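PDB 2ZYC: peptidoglycan hydrolase FlgJ from Sphingomonas sp. A1, which probably hydrolyses peptidoglycan through this C-terminal domain, as a flagellum-specific muramidase that opens the cell wall for rod assembly in the periplasm. Local coordinates for residues A29-E34 with N52-K57. The protein carries 2 engineered substitutions. Sequence-based numbering, arbitrary orientation.
Sequences AQAALE and NLFNIK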
loop_
_atom_site.group_PDB
_atom_site.type_symbol
_atom_site.label_atom_id
_atom_site.label_comp_id
_atom_site.label_asym_id
_atom_site.label_seq_id
_atom_site.Cartn_x
_atom_site.Cartn_y
_atom_site.Cartn_z
ATOM N N ALA A 29 -3.964 -3.090 -4.071
ATOM C CA ALA A 29 -2.978 -3.902 -4.777
ATOM C C ALA A 29 -1.588 -3.656 -4.227
ATOM O O ALA A 29 -0.844 -4.603 -3.949
ATOM C CB ALA A 29 -3.017 -3.621 -6.270
ATOM N N GLN A 30 -1.247 -2.383 -4.044
ATOM C CA GLN A 30 0.088 -2.038 -3.574
ATOM C C GLN A 30 0.370 -2.612 -2.183
ATOM O O GLN A 30 1.447 -3.187 -1.944
ATOM C CB GLN A 30 0.309 -0.533 -3.595
ATOM C CG GLN A 30 1.789 -0.176 -3.400
ATOM C CD GLN A 30 2.029 1.305 -3.277
ATOM O OE1 GLN A 30 1.090 2.102 -3.285
ATOM N NE2 GLN A 30 3.301 1.689 -3.164
ATOM N N ALA A 31 -0.601 -2.466 -1.288
ATOM C CA ALA A 31 -0.498 -3.002 0.073
ATOM C C ALA A 31 -0.375 -4.532 0.052
ATOM O O ALA A 31 0.411 -5.105 0.811
ATOM C CB ALA A 31 -1.684 -2.567 0.896
ATOM N N ALA A 32 -1.151 -5.172 -0.818
ATOM C CA ALA A 32 -1.096 -6.623 -1.023
ATOM C C ALA A 32 0.288 -7.088 -1.492
ATOM O O ALA A 32 0.822 -8.077 -0.987
ATOM C CB ALA A 32 -2.153 -7.060 -2.024
ATOM N N LEU A 33 0.854 -6.384 -2.467
ATOM C CA LEU A 33 2.174 -6.733 -2.980
ATOM C C LEU A 33 3.220 -6.601 -1.869
ATOM O O LEU A 33 4.083 -7.479 -1.698
ATOM C CB LEU A 33 2.538 -5.840 -4.171
ATOM C CG LEU A 33 3.912 -6.095 -4.812
ATOM C CD1 LEU A 33 4.008 -7.532 -5.324
ATOM C CD2 LEU A 33 4.151 -5.109 -5.942
ATOM N N GLU A 34 3.123 -5.512 -1.107
ATOM C CA GLU A 34 4.105 -5.211 -0.062
ATOM C C GLU A 34 4.111 -6.202 1.096
ATOM O O GLU A 34 5.151 -6.439 1.709
ATOM C CB GLU A 34 3.917 -3.786 0.473
ATOM C CG GLU A 34 4.361 -2.701 -0.502
ATOM C CD GLU A 34 5.781 -2.923 -1.025
ATOM O OE1 GLU A 34 6.683 -3.204 -0.207
ATOM O OE2 GLU A 34 5.993 -2.804 -2.252
ATOM N N ASN A 52 2.022 -1.132 9.227
ATOM C CA ASN A 52 2.789 -0.451 8.184
ATOM C C ASN A 52 2.751 -1.281 6.904
ATOM O O ASN A 52 3.744 -1.901 6.502
ATOM C CB ASN A 52 4.229 -0.219 8.670
ATOM C CG ASN A 52 5.031 0.687 7.744
ATOM O OD1 ASN A 52 4.605 0.997 6.626
ATOM N ND2 ASN A 52 6.206 1.109 8.210
ATOM N N LEU A 53 1.580 -1.279 6.270
ATOM C CA LEU A 53 1.327 -2.093 5.085
ATOM C C LEU A 53 2.178 -1.696 3.885
ATOM O O LEU A 53 2.449 -2.522 3.019
ATOM C CB LEU A 53 -0.157 -2.043 4.711
ATOM C CG LEU A 53 -1.122 -2.702 5.701
ATOM C CD1 LEU A 53 -2.523 -2.733 5.117
ATOM C CD2 LEU A 53 -0.665 -4.110 6.055
ATOM N N PHE A 54 2.613 -0.437 3.850
ATOM C CA PHE A 54 3.405 0.065 2.723
ATOM C C PHE A 54 4.926 0.006 2.941
ATOM O O PHE A 54 5.695 0.463 2.095
ATOM C CB PHE A 54 2.923 1.461 2.303
ATOM C CG PHE A 54 1.515 1.461 1.766
ATOM C CD1 PHE A 54 1.257 1.057 0.455
ATOM C CD2 PHE A 54 0.445 1.830 2.579
ATOM C CE1 PHE A 54 -0.053 1.041 -0.037
ATOM C CE2 PHE A 54 -0.863 1.826 2.089
ATOM C CZ PHE A 54 -1.101 1.431 0.773
ATOM N N ASN A 55 5.336 -0.594 4.064
ATOM C CA ASN A 55 6.749 -0.818 4.376
ATOM C C ASN A 55 7.563 0.493 4.406
ATOM O O ASN A 55 8.717 0.527 3.980
ATOM C CB ASN A 55 7.351 -1.821 3.383
ATOM C CG ASN A 55 6.874 -3.236 3.619
ATOM O OD1 ASN A 55 6.681 -3.657 4.765
ATOM N ND2 ASN A 55 6.694 -3.993 2.535
ATOM N N ILE A 56 6.940 1.549 4.918
ATOM C CA ILE A 56 7.552 2.882 4.931
ATOM C C ILE A 56 8.618 3.001 6.018
ATOM O O ILE A 56 8.347 2.782 7.200
ATOM C CB ILE A 56 6.512 4.009 5.089
ATOM C CG1 ILE A 56 5.393 3.908 4.038
ATOM C CG2 ILE A 56 7.200 5.393 5.035
ATOM C CD1 ILE A 56 5.866 3.907 2.587
ATOM N N LYS A 57 9.827 3.369 5.599
ATOM C CA LYS A 57 10.946 3.578 6.518
ATOM C C LYS A 57 10.717 4.783 7.427
ATOM O O LYS A 57 10.094 5.782 7.027
ATOM C CB LYS A 57 12.266 3.756 5.751
ATOM C CG LYS A 57 12.668 2.595 4.841
ATOM C CD LYS A 57 13.872 3.009 3.975
ATOM C CE LYS A 57 14.295 1.912 3.028
ATOM N NZ LYS A 57 15.456 2.340 2.186
#
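Asn55 and Glu34 join a type I beta turn, Asn52 to Asn55, to the C-terminal part of helix 24-35 within the lysozyme-like glycoside hydrolase family 73 domain. The amide nitrogen ND2 of Asn55 reaches two acceptors of one residue: Glu34 OE1 at 2.9 Å, on the anti lone pair, and the backbone Glu34 O at 3.0 Å, where the nitrogen sits above the carbonyl plane and the bond is more bent (142° at the hydrogen). Both acceptors lie near the amide plane, while carboxylate and amide stand 84° apart. The bend of Glu34 at chi2 (-52°) helps bring OE1 to this donor; the second carboxylate oxygen, OE2, is hydrogen-bonded to the hydroxyl of Tyr136. Glu34 CB lies 3.2 Å from Leu53 O, a buried oxygen with no polar partner in the model. An alanine in place of Asn55 would probably leave Glu34 OE1 and the helix carbonyl without this shared donor, loosening the turn from the helix. Asn52 bridges past the turn to Ile56, OD1 accepting from N and ND2 donating to O. Deeper in, Phe54 CZ meets Ala31 CB, and its ring, also stacked on Tyr99, crosses the extended Gln30 side chain at about a right angle, with Gln30 CB in plane at the ring edge and Gln30 OE1 3.6 Å from Phe54 CE1.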